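Local coordinates for protein NADH dehydrogenase, putative (Plasmodium falciparum, PDB 5JWC) that probably oxidises NADH and passes the electrons through its bound flavin-adenine dinucleotide to ubiquinone, as a membrane-associated type II NADH dehydrogenase, at residues A[103-108]-A[302-307]; A[132-137]-A[341-346]; A[325-330]-A[431-436]. All blocks are in the same frame, centred on the assembly; numbering follows the deposited sequence.

Interaction 1: A[103-108]-A[302-307]; sequences LECTDV and TTLIQK. With FAD (flavin-adenine dinucleotide), chain C.
Leu304 turns its CG away from its own backbone nitrogen (chi1 168°), and this rotamer carries both of its methyl groups off the helix and against the backbone of strand 104-108. CD1 rests on the carbonyl of Thr106, 3.7 Å from its O, and also reaches Val108 CG2. CD2 lies over Cys105, 4.0 Å from its CB. Cys105 makes the matching choice, with SG likewise opposite its backbone N, so that the sulfur sits alongside both Leu304 methyls.

Leu304 CD2 also lies over the amino group of the FAD adenine, off its plane, 3.8 Å from FAD N6A. The recognition itself is done by the strand. Cys105 N donates to FAD N1A at 3.0 Å, and FAD N6A donates to Cys105 O with an angle of 164° at the hydrogen. One residue therefore reads the amino edge of adenine with its main chain, an example of base recognition through main-chain N-H and C=O groups, here at the N1A/N6A edge.

At the outer end Lys307 reaches back over the strand, its chain bent at chi3, and lays CE against the carbonyl of Thr106 at 3.3 Å from its O. Its NZ stops 4.1 Å from Asp107 OD2, too far for a salt bridge, although the opposite charges probably attract. Thr302 caps the helix through a weak bond from Ile305 N to its OG1.

Strand 104-108 and helix 303-307 run nearly parallel, 6° apart, with axes 7.7 Å apart. Thr106 and Asp107 both face Asn116 in a classic beta bulge against strand 114-118, while Val108 meets Leu132 of strand 131-134 and Leu304 touches Val136 in the loop following that strand.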
loop_
_atom_site.group_PDB
_atom_site.type_symbol
_atom_site.label_atom_id
_atom_site.label_comp_id
_atom_site.label_asym_id
_atom_site.label_seq_id
_atom_site.Cartn_x
_atom_site.Cartn_y
_atom_site.Cartn_z
ATOM N N LEU A 103 15.024 -7.769 -14.431
ATOM C CA LEU A 103 16.446 -7.940 -14.239
ATOM C C LEU A 103 17.095 -6.574 -14.112
ATOM O O LEU A 103 16.575 -5.588 -14.642
ATOM C CB LEU A 103 17.051 -8.694 -15.419
ATOM C CG LEU A 103 16.577 -10.116 -15.704
ATOM C CD1 LEU A 103 17.073 -10.541 -17.075
ATOM C CD2 LEU A 103 17.090 -11.054 -14.615
ATOM N N GLU A 104 18.234 -6.531 -13.428
ATOM C CA GLU A 104 19.084 -5.355 -13.375
ATOM C C GLU A 104 20.289 -5.561 -14.306
ATOM O O GLU A 104 21.009 -6.556 -14.174
ATOM C CB GLU A 104 19.545 -5.110 -11.940
ATOM C CG GLU A 104 20.586 -4.023 -11.809
ATOM C CD GLU A 104 21.250 -3.998 -10.441
ATOM O OE1 GLU A 104 20.592 -4.343 -9.432
ATOM O OE2 GLU A 104 22.447 -3.633 -10.381
ATOM N N CYS A 105 20.511 -4.648 -15.248
ATOM C CA CYS A 105 21.692 -4.737 -16.110
ATOM C C CYS A 105 22.960 -4.284 -15.371
ATOM O O CYS A 105 22.952 -3.264 -14.674
ATOM C CB CYS A 105 21.507 -3.918 -17.385
ATOM S SG CYS A 105 22.885 -4.091 -18.567
ATOM N N THR A 106 24.037 -5.063 -15.497
ATOM C CA THR A 106 25.268 -4.780 -14.759
ATOM C C THR A 106 26.416 -4.408 -15.703
ATOM O O THR A 106 27.326 -3.683 -15.322
ATOM C CB THR A 106 25.723 -5.986 -13.889
ATOM O OG1 THR A 106 26.063 -7.096 -14.730
ATOM C CG2 THR A 106 24.638 -6.405 -12.930
ATOM N N ASP A 107 26.373 -4.915 -16.930
ATOM C CA ASP A 107 27.437 -4.675 -17.900
ATOM C C ASP A 107 26.922 -4.671 -19.312
ATOM O O ASP A 107 26.008 -5.425 -19.659
ATOM C CB ASP A 107 28.545 -5.732 -17.796
ATOM C CG ASP A 107 29.369 -5.585 -16.546
ATOM O OD1 ASP A 107 30.293 -4.745 -16.548
ATOM O OD2 ASP A 107 29.093 -6.309 -15.565
ATOM N N VAL A 108 27.523 -3.825 -20.136
ATOM C CA VAL A 108 27.269 -3.858 -21.562
ATOM C C VAL A 108 28.558 -4.254 -22.288
ATOM O O VAL A 108 29.635 -3.799 -21.926
ATOM C CB VAL A 108 26.762 -2.499 -22.073
ATOM C CG1 VAL A 108 26.420 -2.593 -23.548
ATOM C CG2 VAL A 108 25.537 -2.043 -21.247
ATOM N N THR A 302 24.087 6.157 -12.446
ATOM C CA THR A 302 24.009 4.772 -11.999
ATOM C C THR A 302 25.368 4.088 -12.122
ATOM O O THR A 302 26.205 4.495 -12.927
ATOM C CB THR A 302 23.007 3.978 -12.822
ATOM O OG1 THR A 302 23.387 4.043 -14.205
ATOM C CG2 THR A 302 21.602 4.551 -12.649
ATOM N N THR A 303 25.563 3.021 -11.356
ATOM C CA THR A 303 26.793 2.239 -11.441
ATOM C C THR A 303 26.956 1.649 -12.841
ATOM O O THR A 303 28.059 1.618 -13.390
ATOM C CB THR A 303 26.825 1.115 -10.370
ATOM O OG1 THR A 303 25.749 0.199 -10.598
ATOM C CG2 THR A 303 26.673 1.709 -8.989
ATOM N N LEU A 304 25.855 1.226 -13.447
ATOM C CA LEU A 304 25.921 0.678 -14.801
ATOM C C LEU A 304 26.558 1.655 -15.797
ATOM O O LEU A 304 27.408 1.270 -16.618
ATOM C CB LEU A 304 24.521 0.313 -15.291
ATOM C CG LEU A 304 24.407 -0.006 -16.783
ATOM C CD1 LEU A 304 25.292 -1.216 -17.111
ATOM C CD2 LEU A 304 22.989 -0.259 -17.216
ATOM N N ILE A 305 26.151 2.919 -15.717
ATOM C CA ILE A 305 26.644 3.935 -16.638
ATOM C C ILE A 305 28.128 4.216 -16.361
ATOM O O ILE A 305 28.927 4.345 -17.292
ATOM C CB ILE A 305 25.817 5.244 -16.520
ATOM C CG1 ILE A 305 24.409 5.053 -17.089
ATOM C CG2 ILE A 305 26.497 6.377 -17.235
ATOM C CD1 ILE A 305 24.352 4.753 -18.581
ATOM N N GLN A 306 28.472 4.303 -15.079
ATOM C CA GLN A 306 29.852 4.488 -14.630
ATOM C C GLN A 306 30.764 3.396 -15.178
ATOM O O GLN A 306 31.883 3.684 -15.610
ATOM C CB GLN A 306 29.930 4.493 -13.106
ATOM C CG GLN A 306 29.315 5.716 -12.441
ATOM C CD GLN A 306 29.486 5.683 -10.932
ATOM O OE1 GLN A 306 30.606 5.609 -10.433
ATOM N NE2 GLN A 306 28.371 5.738 -10.196
ATOM N N LYS A 307 30.289 2.147 -15.149
ATOM C CA LYS A 307 31.079 1.019 -15.650
ATOM C C LYS A 307 31.114 0.954 -17.171
ATOM O O LYS A 307 32.147 0.625 -17.749
ATOM C CB LYS A 307 30.574 -0.314 -15.094
ATOM C CG LYS A 307 30.896 -0.516 -13.631
ATOM C CD LYS A 307 30.827 -1.990 -13.246
ATOM C CE LYS A 307 29.404 -2.484 -13.106
ATOM N NZ LYS A 307 29.342 -3.769 -12.344
HETATM P PA FAD C . 13.540 7.130 -14.860
HETATM O O1A FAD C . 13.963 7.360 -13.437
HETATM O O2A FAD C . 12.172 7.624 -15.173
HETATM O O5B FAD C . 13.665 5.569 -15.234
HETATM C C5B FAD C . 14.870 4.857 -15.069
HETATM C C4B FAD C . 14.505 3.383 -15.117
HETATM O O4B FAD C . 15.686 2.614 -15.222
HETATM C C3B FAD C . 13.788 2.940 -13.838
HETATM O O3B FAD C . 12.753 2.048 -14.191
HETATM C C2B FAD C . 14.847 2.151 -13.100
HETATM O O2B FAD C . 14.262 1.143 -12.308
HETATM C C1B FAD C . 15.607 1.564 -14.284
HETATM N N9A FAD C . 16.976 1.128 -13.996
HETATM C C8A FAD C . 17.884 1.695 -13.134
HETATM N N7A FAD C . 19.027 0.968 -13.207
HETATM C C5A FAD C . 18.858 -0.037 -14.095
HETATM C C6A FAD C . 19.703 -1.046 -14.529
HETATM N N6A FAD C . 20.967 -1.093 -14.108
HETATM N N1A FAD C . 19.246 -1.938 -15.472
HETATM C C2A FAD C . 17.961 -1.827 -15.971
HETATM N N3A FAD C . 17.124 -0.820 -15.529
HETATM C C4A FAD C . 17.570 0.053 -14.599
HETATM N N1 FAD C . 10.147 15.979 -14.805
HETATM C C2 FAD C . 9.311 16.837 -15.465
HETATM O O2 FAD C . 9.491 17.053 -16.657
HETATM N N3 FAD C . 8.256 17.449 -14.807
HETATM C C4 FAD C . 8.012 17.210 -13.480
HETATM O O4 FAD C . 7.054 17.764 -12.924
HETATM C C4X FAD C . 8.847 16.330 -12.801
HETATM N N5 FAD C . 8.643 16.058 -11.466
HETATM C C5X FAD C . 9.492 15.172 -10.811
HETATM C C6 FAD C . 9.277 14.878 -9.477
HETATM C C7 FAD C . 10.110 14.000 -8.794
HETATM C C7M FAD C . 9.842 13.720 -7.333
HETATM C C8 FAD C . 11.165 13.391 -9.460
HETATM C C8M FAD C . 12.079 12.441 -8.744
HETATM C C9 FAD C . 11.383 13.683 -10.809
HETATM C C9A FAD C . 10.545 14.565 -11.486
HETATM N N10 FAD C . 10.749 14.854 -12.825
HETATM C C10 FAD C . 9.908 15.718 -13.474
HETATM C "C1'" FAD C . 11.905 14.267 -13.580
HETATM C "C2'" FAD C . 11.648 12.942 -14.249
HETATM O "O2'" FAD C . 11.206 12.026 -13.285
HETATM C "C3'" FAD C . 12.978 12.443 -14.786
HETATM O "O3'" FAD C . 13.581 13.411 -15.612
HETATM C "C4'" FAD C . 12.679 11.173 -15.563
HETATM O "O4'" FAD C . 12.400 10.185 -14.605
HETATM C "C5'" FAD C . 13.832 10.735 -16.453
HETATM O "O5'" FAD C . 13.398 9.599 -17.171
HETATM P P FAD C . 14.387 8.339 -17.341
HETATM O O1P FAD C . 13.725 7.310 -18.228
HETATM O O2P FAD C . 15.691 8.880 -17.857
HETATM O O3P FAD C . 14.638 7.804 -15.831
#

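Interaction 2: A[132-137]-A[341-346]; sequences LIIAVG and GDCKKI. With FAD (flavin-adenine dinucleotide), chain C.
Cys343 is wedged against the loop that leaves strand 132-134, and more of its surface is buried here than that of any other residue in the contact. Its SG stands between its own backbone N and carbonyl carbon (chi1 71°), a rotamer that turns the sulfur toward Ile134, 3.6 Å from the carbonyl O and close to CG2 of that residue. The CB faces the other end of the loop: it lies 3.4 Å from Gly137 O and also touches Val136 CG2. A single small side chain thereby packs against the strand end at Ile134 and against Val136 and Gly137 of the loop after it, through van der Waals contact alone.

Gly137 is the second major participant. Its CA meets Asp342 CB at 4.1 Å and comes closer still to FAD O3P, at 3.4 Å, and its positive phi of 65° suits a residue without a side chain. Gly341, with no side chain, brings its CA to 3.3 Å from FAD O2P.

The two loops lie at the ends of neighbouring strands, 131-134 and 337-339, of the Rossmann-type FAD-binding sheet. In flavoproteins of the pyridine nucleotide-disulphide oxidoreductase family a Gly-Asp pair after the last strand meets the cofactor, and Gly341 and Asp342 fit that pattern.

Asp342, beside Gly137, grips FAD at two points. Its backbone N donates to the phosphate oxygen FAD O2P at 2.8 Å, with 163° at the hydrogen, while FAD O3' of the ribityl chain donates to Asp342 OD1 at 3.1 Å. On the other loop Val136 sets CG1 over a face of the adenine, 3.8 Å from FAD C5A. Two residues on from Asp342, Lys344 bends back so that NZ donates to Gly341 O, and the same ammonium forms a salt bridge with Glu430, whose carboxylate also accepts from Gly341 N.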
loop_
_atom_site.group_PDB
_atom_site.type_symbol
_atom_site.label_atom_id
_atom_site.label_comp_id
_atom_site.label_asym_id
_atom_site.label_seq_id
_atom_site.Cartn_x
_atom_site.Cartn_y
_atom_site.Cartn_z
ATOM N N LEU A 132 20.313 -1.611 -28.640
ATOM C CA LEU A 132 20.182 -1.393 -27.215
ATOM C C LEU A 132 19.757 0.058 -26.933
ATOM O O LEU A 132 20.428 1.010 -27.366
ATOM C CB LEU A 132 21.488 -1.709 -26.516
ATOM C CG LEU A 132 21.492 -1.631 -24.994
ATOM C CD1 LEU A 132 20.523 -2.641 -24.363
ATOM C CD2 LEU A 132 22.904 -1.813 -24.481
ATOM N N ILE A 133 18.645 0.224 -26.220
ATOM C CA ILE A 133 18.184 1.553 -25.810
ATOM C C ILE A 133 18.440 1.760 -24.319
ATOM O O ILE A 133 17.735 1.214 -23.464
ATOM C CB ILE A 133 16.687 1.746 -26.084
ATOM C CG1 ILE A 133 16.281 1.108 -27.430
ATOM C CG2 ILE A 133 16.319 3.234 -26.007
ATOM C CD1 ILE A 133 16.934 1.736 -28.650
ATOM N N ILE A 134 19.464 2.526 -23.983
ATOM C CA ILE A 134 19.785 2.716 -22.572
ATOM C C ILE A 134 18.972 3.879 -21.974
ATOM O O ILE A 134 19.116 5.039 -22.369
ATOM C CB ILE A 134 21.279 2.957 -22.361
ATOM C CG1 ILE A 134 22.105 1.847 -23.037
ATOM C CG2 ILE A 134 21.610 3.103 -20.854
ATOM C CD1 ILE A 134 23.616 1.998 -22.835
ATOM N N ALA A 135 18.104 3.541 -21.032
ATOM C CA ALA A 135 17.242 4.527 -20.390
ATOM C C ALA A 135 17.165 4.258 -18.890
ATOM O O ALA A 135 16.068 4.159 -18.329
ATOM C CB ALA A 135 15.852 4.497 -21.006
ATOM N N VAL A 136 18.321 4.141 -18.247
ATOM C CA VAL A 136 18.389 3.711 -16.839
ATOM C C VAL A 136 18.293 4.853 -15.844
ATOM O O VAL A 136 18.375 4.643 -14.633
ATOM C CB VAL A 136 19.680 2.930 -16.558
ATOM C CG1 VAL A 136 19.708 1.677 -17.426
ATOM C CG2 VAL A 136 20.934 3.832 -16.814
ATOM N N GLY A 137 18.112 6.066 -16.353
ATOM C CA GLY A 137 17.936 7.207 -15.480
ATOM C C GLY A 137 19.160 7.525 -14.639
ATOM O O GLY A 137 20.294 7.366 -15.083
ATOM N N GLY A 341 16.899 10.154 -22.027
ATOM C CA GLY A 341 16.559 10.485 -20.647
ATOM C C GLY A 341 17.716 11.010 -19.818
ATOM O O GLY A 341 18.684 11.555 -20.357
ATOM N N ASP A 342 17.621 10.834 -18.501
ATOM C CA ASP A 342 18.566 11.439 -17.544
ATOM C C ASP A 342 19.973 10.842 -17.550
ATOM O O ASP A 342 20.893 11.411 -16.956
ATOM C CB ASP A 342 18.039 11.294 -16.122
ATOM C CG ASP A 342 16.879 12.222 -15.811
ATOM O OD1 ASP A 342 16.417 12.970 -16.700
ATOM O OD2 ASP A 342 16.409 12.168 -14.652
ATOM N N CYS A 343 20.150 9.674 -18.163
ATOM C CA CYS A 343 21.473 9.037 -18.114
ATOM C C CYS A 343 22.428 9.582 -19.182
ATOM O O CYS A 343 23.586 9.170 -19.236
ATOM C CB CYS A 343 21.367 7.509 -18.276
ATOM S SG CYS A 343 20.918 6.949 -19.953
ATOM N N LYS A 344 21.953 10.498 -20.026
ATOM C CA LYS A 344 22.736 10.949 -21.175
ATOM C C LYS A 344 22.817 12.473 -21.298
ATOM O O LYS A 344 21.988 13.202 -20.737
ATOM C CB LYS A 344 22.167 10.357 -22.474
ATOM C CG LYS A 344 20.784 10.883 -22.853
ATOM C CD LYS A 344 20.836 12.062 -23.817
ATOM C CE LYS A 344 19.438 12.593 -24.139
ATOM N NZ LYS A 344 18.707 13.117 -22.929
ATOM N N LYS A 345 23.809 12.923 -22.065
ATOM C CA LYS A 345 23.879 14.294 -22.572
ATOM C C LYS A 345 24.163 14.232 -24.081
ATOM O O LYS A 345 24.883 13.343 -24.540
ATOM C CB LYS A 345 24.985 15.089 -21.865
ATOM C CG LYS A 345 24.650 15.579 -20.440
ATOM C CD LYS A 345 23.306 16.310 -20.343
ATOM C CE LYS A 345 22.877 16.538 -18.867
ATOM N NZ LYS A 345 21.477 17.127 -18.740
ATOM N N ILE A 346 23.576 15.142 -24.851
ATOM C CA ILE A 346 23.784 15.177 -26.294
ATOM C C ILE A 346 25.016 16.027 -26.657
ATOM O O ILE A 346 25.159 17.154 -26.183
ATOM C CB ILE A 346 22.543 15.741 -27.027
ATOM C CG1 ILE A 346 21.301 14.883 -26.725
ATOM C CG2 ILE A 346 22.794 15.833 -28.544
ATOM C CD1 ILE A 346 20.070 15.320 -27.478
HETATM P PA FAD C . 13.540 7.130 -14.860
HETATM O O1A FAD C . 13.963 7.360 -13.437
HETATM O O2A FAD C . 12.172 7.624 -15.173
HETATM O O5B FAD C . 13.665 5.569 -15.234
HETATM C C5B FAD C . 14.870 4.857 -15.069
HETATM C C4B FAD C . 14.505 3.383 -15.117
HETATM O O4B FAD C . 15.686 2.614 -15.222
HETATM C C3B FAD C . 13.788 2.940 -13.838
HETATM O O3B FAD C . 12.753 2.048 -14.191
HETATM C C2B FAD C . 14.847 2.151 -13.100
HETATM O O2B FAD C . 14.262 1.143 -12.308
HETATM C C1B FAD C . 15.607 1.564 -14.284
HETATM N N9A FAD C . 16.976 1.128 -13.996
HETATM C C8A FAD C . 17.884 1.695 -13.134
HETATM N N7A FAD C . 19.027 0.968 -13.207
HETATM C C5A FAD C . 18.858 -0.037 -14.095
HETATM C C6A FAD C . 19.703 -1.046 -14.529
HETATM N N6A FAD C . 20.967 -1.093 -14.108
HETATM N N1A FAD C . 19.246 -1.938 -15.472
HETATM C C2A FAD C . 17.961 -1.827 -15.971
HETATM N N3A FAD C . 17.124 -0.820 -15.529
HETATM C C4A FAD C . 17.570 0.053 -14.599
HETATM N N1 FAD C . 10.147 15.979 -14.805
HETATM C C2 FAD C . 9.311 16.837 -15.465
HETATM O O2 FAD C . 9.491 17.053 -16.657
HETATM N N3 FAD C . 8.256 17.449 -14.807
HETATM C C4 FAD C . 8.012 17.210 -13.480
HETATM O O4 FAD C . 7.054 17.764 -12.924
HETATM C C4X FAD C . 8.847 16.330 -12.801
HETATM N N5 FAD C . 8.643 16.058 -11.466
HETATM C C5X FAD C . 9.492 15.172 -10.811
HETATM C C6 FAD C . 9.277 14.878 -9.477
HETATM C C7 FAD C . 10.110 14.000 -8.794
HETATM C C7M FAD C . 9.842 13.720 -7.333
HETATM C C8 FAD C . 11.165 13.391 -9.460
HETATM C C8M FAD C . 12.079 12.441 -8.744
HETATM C C9 FAD C . 11.383 13.683 -10.809
HETATM C C9A FAD C . 10.545 14.565 -11.486
HETATM N N10 FAD C . 10.749 14.854 -12.825
HETATM C C10 FAD C . 9.908 15.718 -13.474
HETATM C "C1'" FAD C . 11.905 14.267 -13.580
HETATM C "C2'" FAD C . 11.648 12.942 -14.249
HETATM O "O2'" FAD C . 11.206 12.026 -13.285
HETATM C "C3'" FAD C . 12.978 12.443 -14.786
HETATM O "O3'" FAD C . 13.581 13.411 -15.612
HETATM C "C4'" FAD C . 12.679 11.173 -15.563
HETATM O "O4'" FAD C . 12.400 10.185 -14.605
HETATM C "C5'" FAD C . 13.832 10.735 -16.453
HETATM O "O5'" FAD C . 13.398 9.599 -17.171
HETATM P P FAD C . 14.387 8.339 -17.341
HETATM O O1P FAD C . 13.725 7.310 -18.228
HETATM O O2P FAD C . 15.691 8.880 -17.857
HETATM O O3P FAD C . 14.638 7.804 -15.831
#

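Interaction 3: A[325-330]-A[431-436]; sequences EKLRVI and AYYLSN
Leu327 and Tyr433 form the apolar half of this contact. The leucine CD1 meets the ring obliquely at 3.7 Å from Tyr433 CD2, and its CG approaches CE2 of the same ring. Leu434, next on the helix, brings its CB to the same methyl beside the ring, at a loose 4.4 Å. Tyr433 extends CG opposite its backbone N (chi1 158°), which sends the ring out from the helix until its hydroxyl arrives beside Lys326, 3.6 Å from that residue's CA and near its CG.

The carbonyl of Lys326 lies at the ring's edge, close to its plane, and a water joins it to the hydroxyl. This water donates to Lys326 O at 2.6 Å and to Tyr433 OH at 3.1 Å, bridging loop and helix where the two are not bonded directly.

A second shell holds these groups in place. Tyr433 OH is also hydrogen-bonded to Pro451 O, and Phe453 meets the tyrosine ring edge-to-face. The loop that presents Leu327, between strands 321-323 and 337-339, is tied down by a backbone bond from Leu327 to Ala339, by Asp324 binding both Lys326 N and Arg328 NE, and by Glu325 OE1 accepting from Lys349 N. Across the contact, Leu434 of helix 424-440 leans on Phe43 of helix 38-46, which packs this helix against the Rossmann-type domain.

The chemistry is therefore that of an amphipathic ring: its ring carbons CD2 and CE2 pack against leucine, while its hydroxyl, gripped by water and Pro451, remains satisfied at a largely buried interface.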
loop_
_atom_site.group_PDB
_atom_site.type_symbol
_atom_site.label_atom_id
_atom_site.label_comp_id
_atom_site.label_asym_id
_atom_site.label_seq_id
_atom_site.Cartn_x
_atom_site.Cartn_y
_atom_site.Cartn_z
ATOM N N GLU A 325 23.598 13.719 -32.054
ATOM C CA GLU A 325 22.348 14.437 -32.292
ATOM C C GLU A 325 21.192 13.520 -32.660
ATOM O O GLU A 325 20.036 13.952 -32.724
ATOM C CB GLU A 325 22.548 15.497 -33.378
ATOM C CG GLU A 325 22.860 14.953 -34.799
ATOM C CD GLU A 325 24.297 14.478 -34.999
ATOM O OE1 GLU A 325 25.152 14.666 -34.109
ATOM O OE2 GLU A 325 24.576 13.904 -36.070
ATOM N N LYS A 326 21.504 12.242 -32.874
ATOM C CA LYS A 326 20.497 11.251 -33.237
ATOM C C LYS A 326 20.299 10.255 -32.095
ATOM O O LYS A 326 19.613 9.241 -32.259
ATOM C CB LYS A 326 20.908 10.530 -34.530
ATOM C CG LYS A 326 20.666 11.356 -35.782
ATOM C CD LYS A 326 21.392 10.772 -36.995
ATOM C CE LYS A 326 21.156 11.638 -38.226
ATOM N NZ LYS A 326 22.024 11.249 -39.391
ATOM N N LEU A 327 20.929 10.573 -30.962
ATOM C CA LEU A 327 20.823 9.866 -29.681
ATOM C C LEU A 327 21.635 8.578 -29.661
ATOM O O LEU A 327 21.451 7.744 -28.771
ATOM C CB LEU A 327 19.352 9.575 -29.310
ATOM C CG LEU A 327 18.431 10.788 -29.237
ATOM C CD1 LEU A 327 17.034 10.437 -28.712
ATOM C CD2 LEU A 327 19.068 11.858 -28.363
ATOM N N ARG A 328 22.541 8.429 -30.631
ATOM C CA ARG A 328 23.447 7.277 -30.661
ATOM C C ARG A 328 24.621 7.484 -29.727
ATOM O O ARG A 328 25.256 8.529 -29.755
ATOM C CB ARG A 328 23.954 7.021 -32.093
ATOM C CG ARG A 328 22.820 6.717 -33.059
ATOM C CD ARG A 328 23.270 6.612 -34.506
ATOM N NE ARG A 328 23.974 7.814 -34.933
ATOM C CZ ARG A 328 24.511 7.973 -36.134
ATOM N NH1 ARG A 328 25.135 9.105 -36.433
ATOM N NH2 ARG A 328 24.415 7.007 -37.036
ATOM N N VAL A 329 24.908 6.492 -28.891
ATOM C CA VAL A 329 26.057 6.558 -28.008
ATOM C C VAL A 329 27.344 6.707 -28.822
ATOM O O VAL A 329 27.539 5.998 -29.804
ATOM C CB VAL A 329 26.152 5.313 -27.122
ATOM C CG1 VAL A 329 27.462 5.318 -26.326
ATOM C CG2 VAL A 329 24.928 5.241 -26.174
ATOM N N ILE A 330 28.199 7.643 -28.422
ATOM C CA ILE A 330 29.409 7.984 -29.176
ATOM C C ILE A 330 30.557 7.022 -28.835
ATOM O O ILE A 330 30.790 6.718 -27.669
ATOM C CB ILE A 330 29.839 9.448 -28.885
ATOM C CG1 ILE A 330 28.782 10.438 -29.405
ATOM C CG2 ILE A 330 31.218 9.755 -29.482
ATOM C CD1 ILE A 330 29.015 11.897 -28.972
ATOM N N ALA A 431 11.891 9.563 -26.350
ATOM C CA ALA A 431 11.354 8.228 -26.554
ATOM C C ALA A 431 10.460 8.185 -27.781
ATOM O O ALA A 431 10.502 7.213 -28.533
ATOM C CB ALA A 431 10.573 7.742 -25.301
ATOM N N TYR A 432 9.613 9.198 -27.961
ATOM C CA TYR A 432 8.720 9.205 -29.103
ATOM C C TYR A 432 9.512 9.441 -30.397
ATOM O O TYR A 432 9.226 8.816 -31.425
ATOM C CB TYR A 432 7.596 10.231 -28.929
ATOM C CG TYR A 432 6.528 9.726 -27.964
ATOM C CD1 TYR A 432 6.474 8.372 -27.621
ATOM C CD2 TYR A 432 5.565 10.577 -27.418
ATOM C CE1 TYR A 432 5.511 7.879 -26.749
ATOM C CE2 TYR A 432 4.588 10.090 -26.548
ATOM C CZ TYR A 432 4.571 8.733 -26.217
ATOM O OH TYR A 432 3.619 8.212 -25.350
ATOM N N TYR A 433 10.488 10.347 -30.337
ATOM C CA TYR A 433 11.359 10.619 -31.477
ATOM C C TYR A 433 12.049 9.332 -31.926
ATOM O O TYR A 433 12.008 8.975 -33.105
ATOM C CB TYR A 433 12.402 11.702 -31.127
ATOM C CG TYR A 433 13.642 11.691 -31.998
ATOM C CD1 TYR A 433 13.675 12.382 -33.213
ATOM C CD2 TYR A 433 14.779 10.996 -31.606
ATOM C CE1 TYR A 433 14.823 12.373 -34.018
ATOM C CE2 TYR A 433 15.921 10.979 -32.398
ATOM C CZ TYR A 433 15.938 11.667 -33.600
ATOM O OH TYR A 433 17.084 11.635 -34.377
ATOM N N LEU A 434 12.670 8.633 -30.980
ATOM C CA LEU A 434 13.541 7.527 -31.317
ATOM C C LEU A 434 12.754 6.278 -31.741
ATOM O O LEU A 434 13.159 5.568 -32.668
ATOM C CB LEU A 434 14.459 7.203 -30.153
ATOM C CG LEU A 434 15.508 6.140 -30.448
ATOM C CD1 LEU A 434 16.371 6.618 -31.642
ATOM C CD2 LEU A 434 16.339 5.894 -29.195
ATOM N N SER A 435 11.638 6.020 -31.073
ATOM C CA SER A 435 10.781 4.899 -31.441
ATOM C C SER A 435 10.223 5.161 -32.846
ATOM O O SER A 435 10.197 4.258 -33.688
ATOM C CB SER A 435 9.663 4.686 -30.400
ATOM O OG SER A 435 8.765 5.782 -30.357
ATOM N N ASN A 436 9.828 6.404 -33.120
ATOM C CA ASN A 436 9.414 6.764 -34.475
ATOM C C ASN A 436 10.539 6.582 -35.500
ATOM O O ASN A 436 10.275 6.225 -36.659
ATOM C CB ASN A 436 8.913 8.202 -34.538
ATOM C CG ASN A 436 8.378 8.575 -35.915
ATOM O OD1 ASN A 436 7.306 8.123 -36.315
ATOM N ND2 ASN A 436 9.120 9.405 -36.641
HETATM O O HOH W 1 17.948 8.696 -34.236
#

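Overall arrangement
Two of the three contacts touch the cofactor, and the third lies beyond interaction 2. Interactions 1 and 2 reach the same mixed sheet, interaction 1 meeting FAD at the adenine end and interaction 2 mainly along the pyrophosphate and ribityl chain; they join where Val136 packs against Thr302 and Ile305. Interaction 2 is wholly buried and packs a cysteine and glycines round the cofactor, whereas interaction 1 is partly buried, with an exposed lysine at its outer end. Interaction 3, also buried, does not touch the flavin: it joins a loop to helix 424-440 with a leucine, a tyrosine and a bridging water. It adjoins interaction 2 through Ile346 and Leu327, but stays about 8 Å, nearest atoms, from interaction 1.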